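PDB 6ZMQ: cytochrome C-type biogenesis protein ccmF from Thermus thermophilus, which binds heme and probably acts as the membrane-bound lyase that joins it to apocytochrome c during cytochrome c maturation. Local coordinates for residues A[119-124]-A[199-204]; A[129-134]-A[139-144]; A[143-148]-A[203-208]. One frame throughout, in Å; residues are numbered along the deposited sequence.

Three consecutive helices, 110-129, 135-157 and 185-213, are tied together here, all in the cytochrome c assembly part of the chain. From the N terminus, contact 1 starts first, on helix 110-129, and closes a long loop onto helix 185-213. Contact 2 is nested inside that loop and is the most local: the loop after helix 110-129 folds onto helix 135-157. Contact 3 begins where contact 2 ends, sharing Ala143 and Val144, and joins helix 135-157 to helix 185-213. It finishes on the same part of helix 185-213 as contact 1, with Pro203 and Tyr204 in common. Gln121 of contact 1 also touches Ile148 of contact 3. Contacts 2 and 3 both touch the same phosphatidylethanolamine.

Contact 1 of 3, residues A[119-124]-A[199-204]; sequences LLQTLY and GLSVPY. With PTY (phosphatidylethanolamine), chain F.
Tyr124 has CG swung past the position anti to its carbonyl carbon (chi1 -93°), which brings the ring from helix 110-129 to the backbone of Gly199 on helix 185-213. A bend at chi2 (-74°) turns the amide of Gln121 toward Ser201. The phenol comes in obliquely, with Tyr124 CE2 3.5 Å from Gly199 N and 3.6 Å from Gly199 CA. Gly199 has no side chain, and the ring lies close to the main chain. The amide end of Gln121 packs on Ser201, NE2 lying 3.3 Å from CB, and no hydrogen bond joins the two segments. Ser201 OG bonds instead to Val198 O on its own helix. The contact is buried, and it belongs to the lipid-lined region of a polytopic membrane protein. Tyr124 is part of a phosphatidylethanolamine pocket, where its OH lies 3.3 Å from C33 of the lipid and CZ 3.5 Å from C31. The ring thus sits between a glycine backbone and an acyl chain. Around it, Phe233 of helix 224-247 also meets Tyr124. Gln121 touches Ile148 and Phe152 of helix 135-157, while Thr122, on the same turn, packs on Phe65 and Ala68 of helix 61-81.

Contact 2 of 3, residues A[129-134]-A[139-144]; sequences SRKPLD and SLVLAV. With PTY (phosphatidylethanolamine), chain E.
The short loop linking two successive membrane helices, 110-129 and 135-157, folds back onto the first turns of the second. Lys131 and Leu133 of the loop meet Val141 and Leu142 of that helix. The outer part of Lys131 does most of the touching. Its CE meets Val141 CG2 tip to tip at 3.8 Å, and its NZ lies 3.4 Å from Leu142 CD2, the two side chains crossing at a slant. Bends at chi3 (148°) and chi4 (-44°) curl NZ of Lys131 back to the end of the preceding helix, where it makes weak hydrogen bonds to Ser129 O, at 3.4 Å, and to Ala128 O. Leu133 completes the apolar patch, its CD2 reaching Val141 CG2 at 4.1 Å. With an alanine in place of Lys131, Val141 CG2 and Leu142 CD2 would probably lose their lysine neighbour, and the carbonyls of Ser129 and Ala128 their weak bonds. On the far side of the helix, Leu140 CD2 meets C29 of the bound phosphatidylethanolamine (chain E) at 3.8 Å. Leu140 and Val141 also pack on Ala212 and Ala209 of helix 185-213, Leu133 touches Tyr206 there, and Ser139 lies against helix 20-47.

Contact 3 of 3, residues A[143-148]-A[203-208]; sequences AVLFGI and PYAYAV. With PTY (phosphatidylethanolamine), chain E.
Val144 and Leu145 pack on Ala205 where two successive membrane helices, 135-157 and 185-213, cross within the helical bundle of the cytochrome c assembly family. The local axes come to 9.5 Å, and their N-to-C directions differ by 132°, so the helices run in roughly opposed senses but well off antiparallel. Val144 and Ala205 face each other, with CA atoms 6.0 Å apart.

Three apolar contacts make the interface. Val144 CG1 lies 3.7 Å from Ala205 CB. Leu145 CD2 lies 3.8 Å from the same Ala205 CB. One small side chain thus receives two branched ones. The first torsion of Tyr204 (chi1 166°, CG anti to N) swings its ring toward helix 135-157, which brings CE2 to 3.8 Å from Val144 CG2. The methyl meets the ring obliquely. Val144 therefore splits its two methyls between Ala205 and Tyr204.

No hydrogen bond spans the two segments. Helix 185-213 is kinked at Pro203, whose N makes no bond to the preceding turn.

The lipid contact is on another side of helix 135-157. Ala143, Val144 and Gly147 belong to a phosphatidylethanolamine pocket. Gly147 has no side chain, and an acyl chain runs close along its backbone, with C23 3.7 Å from Gly147 CA.

The Tyr204 ring has further partners outside the pair of segments. Its OH is hydrogen-bonded to Ala336 O, and the ring stacks with Phe299. On one face of the Tyr204 ring lies Val208 CG2 of the same helix, 3.5 Å above the plane and offset toward the rim.

Contact 1 of 3, residues A[119-124]-A[199-204]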
loop_
_atom_site.group_PDB
_atom_site.type_symbol
_atom_site.label_atom_id
_atom_site.label_comp_id
_atom_site.label_asym_id
_atom_site.label_seq_id
_atom_site.Cartn_x
_atom_site.Cartn_y
_atom_site.Cartn_z
ATOM N N LEU A 119 -15.882 -8.836 -0.662
ATOM C CA LEU A 119 -15.600 -10.168 -0.125
ATOM C C LEU A 119 -14.564 -10.129 0.990
ATOM O O LEU A 119 -14.730 -10.792 2.021
ATOM C CB LEU A 119 -15.134 -11.112 -1.235
ATOM C CG LEU A 119 -14.960 -12.546 -0.741
ATOM C CD1 LEU A 119 -15.616 -13.395 -1.705
ATOM C CD2 LEU A 119 -13.499 -13.017 -0.629
ATOM N N LEU A 120 -13.475 -9.386 0.792
ATOM C CA LEU A 120 -12.464 -9.290 1.837
ATOM C C LEU A 120 -12.967 -8.480 3.026
ATOM O O LEU A 120 -12.566 -8.761 4.167
ATOM C CB LEU A 120 -11.174 -8.709 1.251
ATOM C CG LEU A 120 -10.485 -9.582 0.193
ATOM C CD1 LEU A 120 -9.097 -9.064 -0.163
ATOM C CD2 LEU A 120 -10.419 -11.055 0.615
ATOM N N GLN A 121 -13.905 -7.550 2.783
ATOM C CA GLN A 121 -14.640 -6.904 3.868
ATOM C C GLN A 121 -15.460 -7.906 4.673
ATOM O O GLN A 121 -15.426 -7.890 5.912
ATOM C CB GLN A 121 -15.560 -5.821 3.309
ATOM C CG GLN A 121 -15.116 -4.417 3.623
ATOM C CD GLN A 121 -15.353 -4.046 5.065
ATOM O OE1 GLN A 121 -16.189 -4.634 5.758
ATOM N NE2 GLN A 121 -14.638 -3.040 5.522
ATOM N N THR A 122 -16.203 -8.784 3.982
ATOM C CA THR A 122 -17.031 -9.769 4.674
ATOM C C THR A 122 -16.188 -10.802 5.415
ATOM O O THR A 122 -16.578 -11.263 6.497
ATOM C CB THR A 122 -17.973 -10.474 3.700
ATOM O OG1 THR A 122 -17.229 -11.005 2.602
ATOM C CG2 THR A 122 -19.106 -9.568 3.203
ATOM N N LEU A 123 -15.031 -11.175 4.846
ATOM C CA LEU A 123 -14.128 -12.108 5.521
ATOM C C LEU A 123 -13.552 -11.495 6.792
ATOM O O LEU A 123 -13.497 -12.153 7.840
ATOM C CB LEU A 123 -12.999 -12.545 4.580
ATOM C CG LEU A 123 -11.714 -13.100 5.233
ATOM C CD1 LEU A 123 -11.895 -14.551 5.688
ATOM C CD2 LEU A 123 -10.492 -12.964 4.333
ATOM N N TYR A 124 -13.137 -10.222 6.723
ATOM C CA TYR A 124 -12.561 -9.567 7.895
ATOM C C TYR A 124 -13.620 -9.309 8.966
ATOM O O TYR A 124 -13.335 -9.401 10.170
ATOM C CB TYR A 124 -11.876 -8.271 7.468
ATOM C CG TYR A 124 -10.398 -8.443 7.163
ATOM C CD1 TYR A 124 -9.969 -9.375 6.212
ATOM C CD2 TYR A 124 -9.432 -7.662 7.800
ATOM C CE1 TYR A 124 -8.624 -9.526 5.908
ATOM C CE2 TYR A 124 -8.074 -7.824 7.507
ATOM C CZ TYR A 124 -7.687 -8.747 6.554
ATOM O OH TYR A 124 -6.355 -8.918 6.249
ATOM N N GLY A 199 -8.209 -4.366 6.816
ATOM C CA GLY A 199 -7.540 -4.344 8.106
ATOM C C GLY A 199 -7.817 -3.066 8.865
ATOM O O GLY A 199 -8.399 -3.107 9.950
ATOM N N LEU A 200 -7.628 -1.917 8.203
ATOM C CA LEU A 200 -7.924 -0.635 8.840
ATOM C C LEU A 200 -9.426 -0.396 8.992
ATOM O O LEU A 200 -9.821 0.620 9.580
ATOM C CB LEU A 200 -7.274 0.519 8.072
ATOM C CG LEU A 200 -5.808 0.849 8.375
ATOM C CD1 LEU A 200 -5.521 2.263 7.928
ATOM C CD2 LEU A 200 -5.459 0.683 9.859
ATOM N N SER A 201 -10.277 -1.289 8.452
ATOM C CA SER A 201 -11.702 -1.213 8.744
ATOM C C SER A 201 -11.979 -1.479 10.213
ATOM O O SER A 201 -12.704 -0.714 10.865
ATOM C CB SER A 201 -12.469 -2.198 7.874
ATOM O OG SER A 201 -12.455 -3.497 8.428
ATOM N N VAL A 202 -11.401 -2.548 10.767
ATOM C CA VAL A 202 -11.889 -3.067 12.052
ATOM C C VAL A 202 -11.437 -2.258 13.273
ATOM O O VAL A 202 -12.252 -2.086 14.190
ATOM C CB VAL A 202 -11.681 -4.582 12.136
ATOM C CG1 VAL A 202 -10.309 -4.985 11.712
ATOM C CG2 VAL A 202 -11.971 -5.187 13.526
ATOM N N PRO A 203 -10.217 -1.677 13.335
ATOM C CA PRO A 203 -9.969 -0.624 14.350
ATOM C C PRO A 203 -10.883 0.589 14.270
ATOM O O PRO A 203 -11.364 1.026 15.331
ATOM C CB PRO A 203 -8.507 -0.220 14.072
ATOM C CG PRO A 203 -8.130 -0.979 12.821
ATOM C CD PRO A 203 -8.911 -2.216 12.961
ATOM N N TYR A 204 -11.147 1.102 13.049
ATOM C CA TYR A 204 -12.019 2.266 12.848
ATOM C C TYR A 204 -13.400 2.024 13.423
ATOM O O TYR A 204 -13.938 2.886 14.132
ATOM C CB TYR A 204 -12.153 2.597 11.354
ATOM C CG TYR A 204 -13.295 3.561 11.020
ATOM C CD1 TYR A 204 -13.139 4.931 11.215
ATOM C CD2 TYR A 204 -14.517 3.106 10.489
ATOM C CE1 TYR A 204 -14.156 5.819 10.914
ATOM C CE2 TYR A 204 -15.546 3.994 10.196
ATOM C CZ TYR A 204 -15.354 5.347 10.413
ATOM O OH TYR A 204 -16.351 6.250 10.115
HETATM C C1 PTY F . -6.260 -10.877 12.977
HETATM C C2 PTY F . -5.239 -8.233 19.929
HETATM C C3 PTY F . -5.925 -9.543 19.540
HETATM O O4 PTY F . -6.698 -11.026 11.657
HETATM C C5 PTY F . -5.992 -12.119 15.165
HETATM C C6 PTY F . -6.404 -12.217 13.690
HETATM O O7 PTY F . -5.551 -13.119 13.036
HETATM C C8 PTY F . -6.064 -14.383 12.706
HETATM O O10 PTY F . -6.686 -15.008 13.499
HETATM C C11 PTY F . -5.803 -14.962 11.311
HETATM C C12 PTY F . -6.668 -16.203 11.083
HETATM C C13 PTY F . -6.465 -16.792 9.683
HETATM C C14 PTY F . -5.017 -17.253 9.495
HETATM C C15 PTY F . -4.905 -18.188 8.290
HETATM C C16 PTY F . -3.474 -18.116 7.756
HETATM C C17 PTY F . -3.426 -18.446 6.261
HETATM C C18 PTY F . -3.130 -17.233 5.364
HETATM C C19 PTY F . -2.182 -16.203 5.988
HETATM C C20 PTY F . -1.197 -15.661 4.947
HETATM C C21 PTY F . -1.900 -14.779 3.909
HETATM C C22 PTY F . -0.865 -14.267 2.901
HETATM C C23 PTY F . -1.296 -12.949 2.248
HETATM C C24 PTY F . -1.705 -13.206 0.792
HETATM C C25 PTY F . -1.048 -12.181 -0.138
HETATM C C26 PTY F . -1.246 -12.581 -1.602
HETATM C C27 PTY F . -0.123 -11.990 -2.453
HETATM C C28 PTY F . 0.099 -12.896 -3.663
HETATM C C29 PTY F . 1.571 -12.893 -4.064
HETATM C C30 PTY F . -6.013 -10.263 10.703
HETATM C C31 PTY F . -6.223 -10.528 9.210
HETATM O O30 PTY F . -5.279 -9.397 11.048
HETATM C C32 PTY F . -5.961 -11.977 8.799
HETATM C C33 PTY F . -5.999 -12.062 7.271
HETATM C C34 PTY F . -4.813 -12.876 6.752
HETATM C C35 PTY F . -4.422 -12.344 5.375
HETATM C C36 PTY F . -5.549 -12.639 4.382
HETATM C C37 PTY F . -4.982 -12.856 2.974
HETATM C C38 PTY F . -6.097 -13.167 1.970
HETATM C C39 PTY F . -5.556 -13.301 0.545
HETATM C C40 PTY F . -6.319 -14.397 -0.197
HETATM C C41 PTY F . -5.684 -14.666 -1.561
HETATM C C42 PTY F . -4.612 -15.741 -1.403
HETATM C C43 PTY F . -5.022 -16.969 -2.214
HETATM C C44 PTY F . -3.754 -17.735 -2.579
HETATM P P1 PTY F . -6.590 -11.067 17.503
HETATM O O11 PTY F . -5.782 -9.790 18.166
HETATM O O12 PTY F . -8.020 -11.026 17.988
HETATM O O13 PTY F . -5.974 -12.350 18.011
HETATM O O14 PTY F . -6.534 -11.012 15.844
HETATM N N1 PTY F . -5.138 -8.160 21.376
#

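Contact 2 of 3, residues A[129-134]-A[139-144]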
loop_
_atom_site.group_PDB
_atom_site.type_symbol
_atom_site.label_atom_id
_atom_site.label_comp_id
_atom_site.label_asym_id
_atom_site.label_seq_id
_atom_site.Cartn_x
_atom_site.Cartn_y
_atom_site.Cartn_z
ATOM N N SER A 129 -15.925 -11.156 13.990
ATOM C CA SER A 129 -17.233 -11.412 14.579
ATOM C C SER A 129 -17.176 -12.336 15.787
ATOM O O SER A 129 -18.064 -12.261 16.642
ATOM C CB SER A 129 -18.165 -12.008 13.545
ATOM O OG SER A 129 -18.241 -13.411 13.716
ATOM N N ARG A 130 -16.151 -13.186 15.890
ATOM C CA ARG A 130 -15.874 -13.967 17.095
ATOM C C ARG A 130 -15.101 -13.177 18.155
ATOM O O ARG A 130 -14.250 -13.755 18.839
ATOM C CB ARG A 130 -15.120 -15.254 16.746
ATOM C CG ARG A 130 -13.973 -15.086 15.770
ATOM C CD ARG A 130 -13.278 -16.419 15.547
ATOM N NE ARG A 130 -11.981 -16.456 16.214
ATOM C CZ ARG A 130 -11.140 -17.482 16.156
ATOM N NH1 ARG A 130 -11.452 -18.560 15.451
ATOM N NH2 ARG A 130 -9.981 -17.427 16.794
ATOM N N LYS A 131 -15.355 -11.874 18.245
ATOM C CA LYS A 131 -14.754 -10.981 19.216
ATOM C C LYS A 131 -15.082 -11.405 20.649
ATOM O O LYS A 131 -16.168 -11.927 20.925
ATOM C CB LYS A 131 -15.273 -9.567 18.953
ATOM C CG LYS A 131 -16.802 -9.560 18.747
ATOM C CD LYS A 131 -17.434 -8.181 18.718
ATOM C CE LYS A 131 -18.649 -8.172 17.798
ATOM N NZ LYS A 131 -18.382 -8.882 16.535
ATOM N N PRO A 132 -14.133 -11.244 21.568
ATOM C CA PRO A 132 -14.451 -11.241 23.007
ATOM C C PRO A 132 -14.776 -9.834 23.516
ATOM O O PRO A 132 -14.054 -9.254 24.338
ATOM C CB PRO A 132 -13.171 -11.822 23.615
ATOM C CG PRO A 132 -12.094 -11.309 22.700
ATOM C CD PRO A 132 -12.696 -11.492 21.335
ATOM N N LEU A 133 -15.880 -9.270 23.026
ATOM C CA LEU A 133 -16.201 -7.871 23.275
ATOM C C LEU A 133 -17.587 -7.712 23.891
ATOM O O LEU A 133 -18.533 -8.419 23.525
ATOM C CB LEU A 133 -16.056 -7.068 21.976
ATOM C CG LEU A 133 -16.205 -5.554 22.032
ATOM C CD1 LEU A 133 -14.891 -5.021 22.491
ATOM C CD2 LEU A 133 -16.484 -5.015 20.640
ATOM N N ASP A 134 -17.675 -6.770 24.836
ATOM C CA ASP A 134 -18.889 -6.495 25.594
ATOM C C ASP A 134 -19.976 -5.904 24.685
ATOM O O ASP A 134 -19.651 -5.200 23.725
ATOM C CB ASP A 134 -18.518 -5.575 26.778
ATOM C CG ASP A 134 -17.856 -4.274 26.349
ATOM O OD1 ASP A 134 -18.545 -3.391 25.797
ATOM O OD2 ASP A 134 -16.633 -4.127 26.569
ATOM N N SER A 139 -22.398 -4.514 19.369
ATOM C CA SER A 139 -23.489 -4.102 18.491
ATOM C C SER A 139 -23.078 -2.932 17.607
ATOM O O SER A 139 -23.433 -2.887 16.420
ATOM C CB SER A 139 -24.710 -3.719 19.321
ATOM O OG SER A 139 -24.605 -2.384 19.786
ATOM N N LEU A 140 -22.279 -2.002 18.145
ATOM C CA LEU A 140 -21.914 -0.879 17.286
ATOM C C LEU A 140 -20.802 -1.191 16.279
ATOM O O LEU A 140 -20.834 -0.616 15.175
ATOM C CB LEU A 140 -21.559 0.352 18.114
ATOM C CG LEU A 140 -22.695 1.394 18.119
ATOM C CD1 LEU A 140 -22.194 2.724 18.546
ATOM C CD2 LEU A 140 -23.420 1.547 16.765
ATOM N N VAL A 141 -19.836 -2.083 16.596
ATOM C CA VAL A 141 -18.856 -2.473 15.571
ATOM C C VAL A 141 -19.547 -3.251 14.459
ATOM O O VAL A 141 -19.228 -3.057 13.275
ATOM C CB VAL A 141 -17.641 -3.264 16.130
ATOM C CG1 VAL A 141 -16.761 -2.416 16.994
ATOM C CG2 VAL A 141 -17.975 -4.603 16.798
ATOM N N LEU A 142 -20.568 -4.062 14.806
ATOM C CA LEU A 142 -21.325 -4.744 13.764
ATOM C C LEU A 142 -22.143 -3.769 12.931
ATOM O O LEU A 142 -22.218 -3.940 11.712
ATOM C CB LEU A 142 -22.200 -5.848 14.363
ATOM C CG LEU A 142 -21.461 -7.046 14.978
ATOM C CD1 LEU A 142 -22.374 -8.227 15.123
ATOM C CD2 LEU A 142 -20.262 -7.443 14.120
ATOM N N ALA A 143 -22.689 -2.711 13.562
ATOM C CA ALA A 143 -23.462 -1.701 12.830
ATOM C C ALA A 143 -22.629 -0.990 11.761
ATOM O O ALA A 143 -23.036 -0.922 10.591
ATOM C CB ALA A 143 -24.045 -0.688 13.804
ATOM N N VAL A 144 -21.420 -0.537 12.119
ATOM C CA VAL A 144 -20.620 0.198 11.131
ATOM C C VAL A 144 -19.999 -0.754 10.089
ATOM O O VAL A 144 -19.923 -0.415 8.893
ATOM C CB VAL A 144 -19.576 1.088 11.841
ATOM C CG1 VAL A 144 -18.813 0.300 12.815
ATOM C CG2 VAL A 144 -18.632 1.813 10.863
HETATM C C1 PTY E . -26.863 9.005 -9.168
HETATM C C2 PTY E . -26.841 13.276 -14.912
HETATM C C3 PTY E . -25.730 13.021 -13.893
HETATM O O4 PTY E . -26.554 7.682 -9.496
HETATM C C5 PTY E . -24.783 10.273 -9.854
HETATM C C6 PTY E . -25.646 9.794 -8.671
HETATM O O7 PTY E . -24.890 9.054 -7.727
HETATM C C8 PTY E . -25.147 9.338 -6.362
HETATM O O10 PTY E . -26.017 10.088 -6.076
HETATM C C11 PTY E . -24.319 8.703 -5.227
HETATM C C12 PTY E . -24.891 9.005 -3.824
HETATM C C13 PTY E . -23.833 8.910 -2.703
HETATM C C14 PTY E . -24.326 8.182 -1.441
HETATM C C15 PTY E . -23.189 7.434 -0.725
HETATM C C16 PTY E . -23.391 7.329 0.798
HETATM C C17 PTY E . -23.424 5.857 1.243
HETATM C C18 PTY E . -22.928 5.645 2.681
HETATM C C19 PTY E . -23.195 4.203 3.132
HETATM C C20 PTY E . -23.036 4.066 4.653
HETATM C C21 PTY E . -23.825 2.862 5.181
HETATM C C22 PTY E . -24.508 3.195 6.514
HETATM C C23 PTY E . -23.531 3.036 7.685
HETATM C C24 PTY E . -24.257 3.228 9.021
HETATM C C25 PTY E . -23.366 2.862 10.212
HETATM C C26 PTY E . -23.156 4.085 11.107
HETATM C C27 PTY E . -23.122 3.679 12.580
HETATM C C28 PTY E . -22.430 4.787 13.369
HETATM C C29 PTY E . -22.852 4.760 14.834
HETATM C C30 PTY E . -27.663 6.833 -9.381
HETATM C C31 PTY E . -28.060 6.295 -8.005
HETATM O O30 PTY E . -28.302 6.546 -10.339
HETATM C C32 PTY E . -26.835 5.671 -7.334
HETATM C C33 PTY E . -27.106 5.351 -5.862
HETATM C C34 PTY E . -25.951 4.515 -5.301
HETATM C C35 PTY E . -26.169 4.250 -3.809
HETATM C C36 PTY E . -25.493 2.946 -3.382
HETATM C C37 PTY E . -26.246 2.345 -2.194
HETATM C C38 PTY E . -25.313 2.250 -0.986
HETATM C C39 PTY E . -26.084 1.847 0.273
HETATM C C40 PTY E . -26.249 3.065 1.182
HETATM C C41 PTY E . -26.711 2.653 2.580
HETATM C C42 PTY E . -28.237 2.684 2.654
HETATM C C43 PTY E . -28.672 2.836 4.109
HETATM C C44 PTY E . -29.174 1.486 4.609
HETATM P P1 PTY E . -26.150 11.619 -11.720
HETATM O O11 PTY E . -25.873 11.740 -13.343
HETATM O O12 PTY E . -25.631 12.860 -11.034
HETATM O O13 PTY E . -27.643 11.553 -11.513
HETATM O O14 PTY E . -25.466 10.250 -11.086
HETATM N N1 PTY E . -27.592 14.455 -14.518
#

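Contact 3 of 3, residues A[143-148]-A[203-208]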
loop_
_atom_site.group_PDB
_atom_site.type_symbol
_atom_site.label_atom_id
_atom_site.label_comp_id
_atom_site.label_asym_id
_atom_site.label_seq_id
_atom_site.Cartn_x
_atom_site.Cartn_y
_atom_site.Cartn_z
ATOM N N ALA A 143 -22.689 -2.711 13.562
ATOM C CA ALA A 143 -23.462 -1.701 12.830
ATOM C C ALA A 143 -22.629 -0.990 11.761
ATOM O O ALA A 143 -23.036 -0.922 10.591
ATOM C CB ALA A 143 -24.045 -0.688 13.804
ATOM N N VAL A 144 -21.420 -0.537 12.119
ATOM C CA VAL A 144 -20.620 0.198 11.131
ATOM C C VAL A 144 -19.999 -0.754 10.089
ATOM O O VAL A 144 -19.923 -0.415 8.893
ATOM C CB VAL A 144 -19.576 1.088 11.841
ATOM C CG1 VAL A 144 -18.813 0.300 12.815
ATOM C CG2 VAL A 144 -18.632 1.813 10.863
ATOM N N LEU A 145 -19.604 -1.978 10.491
ATOM C CA LEU A 145 -19.023 -2.911 9.519
ATOM C C LEU A 145 -20.073 -3.458 8.545
ATOM O O LEU A 145 -19.806 -3.571 7.335
ATOM C CB LEU A 145 -18.285 -4.041 10.245
ATOM C CG LEU A 145 -16.975 -3.737 10.985
ATOM C CD1 LEU A 145 -16.340 -5.032 11.450
ATOM C CD2 LEU A 145 -16.029 -2.992 10.058
ATOM N N PHE A 146 -21.292 -3.734 9.034
ATOM C CA PHE A 146 -22.399 -4.082 8.153
ATOM C C PHE A 146 -22.817 -2.900 7.282
ATOM O O PHE A 146 -23.308 -3.110 6.176
ATOM C CB PHE A 146 -23.608 -4.566 8.957
ATOM C CG PHE A 146 -23.563 -6.032 9.326
ATOM C CD1 PHE A 146 -23.506 -6.996 8.344
ATOM C CD2 PHE A 146 -23.693 -6.452 10.646
ATOM C CE1 PHE A 146 -23.499 -8.341 8.662
ATOM C CE2 PHE A 146 -23.683 -7.794 10.981
ATOM C CZ PHE A 146 -23.594 -8.744 9.979
ATOM N N GLY A 147 -22.611 -1.666 7.755
ATOM C CA GLY A 147 -22.825 -0.499 6.906
ATOM C C GLY A 147 -21.867 -0.417 5.732
ATOM O O GLY A 147 -22.260 -0.046 4.623
ATOM N N ILE A 148 -20.585 -0.725 5.979
ATOM C CA ILE A 148 -19.579 -0.725 4.905
ATOM C C ILE A 148 -19.908 -1.800 3.872
ATOM O O ILE A 148 -19.836 -1.569 2.654
ATOM C CB ILE A 148 -18.166 -0.922 5.486
ATOM C CG1 ILE A 148 -17.751 0.263 6.356
ATOM C CG2 ILE A 148 -17.122 -1.071 4.388
ATOM C CD1 ILE A 148 -16.501 -0.019 7.169
ATOM N N PRO A 203 -10.217 -1.677 13.335
ATOM C CA PRO A 203 -9.969 -0.624 14.350
ATOM C C PRO A 203 -10.883 0.589 14.270
ATOM O O PRO A 203 -11.364 1.026 15.331
ATOM C CB PRO A 203 -8.507 -0.220 14.072
ATOM C CG PRO A 203 -8.130 -0.979 12.821
ATOM C CD PRO A 203 -8.911 -2.216 12.961
ATOM N N TYR A 204 -11.147 1.102 13.049
ATOM C CA TYR A 204 -12.019 2.266 12.848
ATOM C C TYR A 204 -13.400 2.024 13.423
ATOM O O TYR A 204 -13.938 2.886 14.132
ATOM C CB TYR A 204 -12.153 2.597 11.354
ATOM C CG TYR A 204 -13.295 3.561 11.020
ATOM C CD1 TYR A 204 -13.139 4.931 11.215
ATOM C CD2 TYR A 204 -14.517 3.106 10.489
ATOM C CE1 TYR A 204 -14.156 5.819 10.914
ATOM C CE2 TYR A 204 -15.546 3.994 10.196
ATOM C CZ TYR A 204 -15.354 5.347 10.413
ATOM O OH TYR A 204 -16.351 6.250 10.115
ATOM N N ALA A 205 -13.939 0.824 13.162
ATOM C CA ALA A 205 -15.196 0.355 13.729
ATOM C C ALA A 205 -15.183 0.430 15.243
ATOM O O ALA A 205 -16.036 1.113 15.832
ATOM C CB ALA A 205 -15.439 -1.083 13.272
ATOM N N TYR A 206 -14.116 -0.116 15.851
ATOM C CA TYR A 206 -13.923 -0.084 17.299
ATOM C C TYR A 206 -13.848 1.345 17.809
ATOM O O TYR A 206 -14.507 1.682 18.805
ATOM C CB TYR A 206 -12.658 -0.855 17.672
ATOM C CG TYR A 206 -12.845 -2.329 17.999
ATOM C CD1 TYR A 206 -12.932 -3.281 16.990
ATOM C CD2 TYR A 206 -12.877 -2.770 19.314
ATOM C CE1 TYR A 206 -13.072 -4.627 17.274
ATOM C CE2 TYR A 206 -13.014 -4.116 19.608
ATOM C CZ TYR A 206 -13.116 -5.037 18.589
ATOM O OH TYR A 206 -13.258 -6.373 18.881
ATOM N N ALA A 207 -13.191 2.226 17.028
ATOM C CA ALA A 207 -13.052 3.625 17.414
ATOM C C ALA A 207 -14.387 4.342 17.389
ATOM O O ALA A 207 -14.740 5.026 18.358
ATOM C CB ALA A 207 -12.079 4.325 16.494
ATOM N N VAL A 208 -15.196 4.091 16.349
ATOM C CA VAL A 208 -16.512 4.723 16.276
ATOM C C VAL A 208 -17.447 4.044 17.260
ATOM O O VAL A 208 -18.388 4.671 17.771
ATOM C CB VAL A 208 -16.967 4.712 14.800
ATOM C CG1 VAL A 208 -18.381 5.246 14.604
ATOM C CG2 VAL A 208 -16.017 5.564 13.979
HETATM C C1 PTY E . -26.863 9.005 -9.168
HETATM C C2 PTY E . -26.841 13.276 -14.912
HETATM C C3 PTY E . -25.730 13.021 -13.893
HETATM O O4 PTY E . -26.554 7.682 -9.496
HETATM C C5 PTY E . -24.783 10.273 -9.854
HETATM C C6 PTY E . -25.646 9.794 -8.671
HETATM O O7 PTY E . -24.890 9.054 -7.727
HETATM C C8 PTY E . -25.147 9.338 -6.362
HETATM O O10 PTY E . -26.017 10.088 -6.076
HETATM C C11 PTY E . -24.319 8.703 -5.227
HETATM C C12 PTY E . -24.891 9.005 -3.824
HETATM C C13 PTY E . -23.833 8.910 -2.703
HETATM C C14 PTY E . -24.326 8.182 -1.441
HETATM C C15 PTY E . -23.189 7.434 -0.725
HETATM C C16 PTY E . -23.391 7.329 0.798
HETATM C C17 PTY E . -23.424 5.857 1.243
HETATM C C18 PTY E . -22.928 5.645 2.681
HETATM C C19 PTY E . -23.195 4.203 3.132
HETATM C C20 PTY E . -23.036 4.066 4.653
HETATM C C21 PTY E . -23.825 2.862 5.181
HETATM C C22 PTY E . -24.508 3.195 6.514
HETATM C C23 PTY E . -23.531 3.036 7.685
HETATM C C24 PTY E . -24.257 3.228 9.021
HETATM C C25 PTY E . -23.366 2.862 10.212
HETATM C C26 PTY E . -23.156 4.085 11.107
HETATM C C27 PTY E . -23.122 3.679 12.580
HETATM C C28 PTY E . -22.430 4.787 13.369
HETATM C C29 PTY E . -22.852 4.760 14.834
HETATM C C30 PTY E . -27.663 6.833 -9.381
HETATM C C31 PTY E . -28.060 6.295 -8.005
HETATM O O30 PTY E . -28.302 6.546 -10.339
HETATM C C32 PTY E . -26.835 5.671 -7.334
HETATM C C33 PTY E . -27.106 5.351 -5.862
HETATM C C34 PTY E . -25.951 4.515 -5.301
HETATM C C35 PTY E . -26.169 4.250 -3.809
HETATM C C36 PTY E . -25.493 2.946 -3.382
HETATM C C37 PTY E . -26.246 2.345 -2.194
HETATM C C38 PTY E . -25.313 2.250 -0.986
HETATM C C39 PTY E . -26.084 1.847 0.273
HETATM C C40 PTY E . -26.249 3.065 1.182
HETATM C C41 PTY E . -26.711 2.653 2.580
HETATM C C42 PTY E . -28.237 2.684 2.654
HETATM C C43 PTY E . -28.672 2.836 4.109
HETATM C C44 PTY E . -29.174 1.486 4.609
HETATM P P1 PTY E . -26.150 11.619 -11.720
HETATM O O11 PTY E . -25.873 11.740 -13.343
HETATM O O12 PTY E . -25.631 12.860 -11.034
HETATM O O13 PTY E . -27.643 11.553 -11.513
HETATM O O14 PTY E . -25.466 10.250 -11.086
HETATM N N1 PTY E . -27.592 14.455 -14.518
#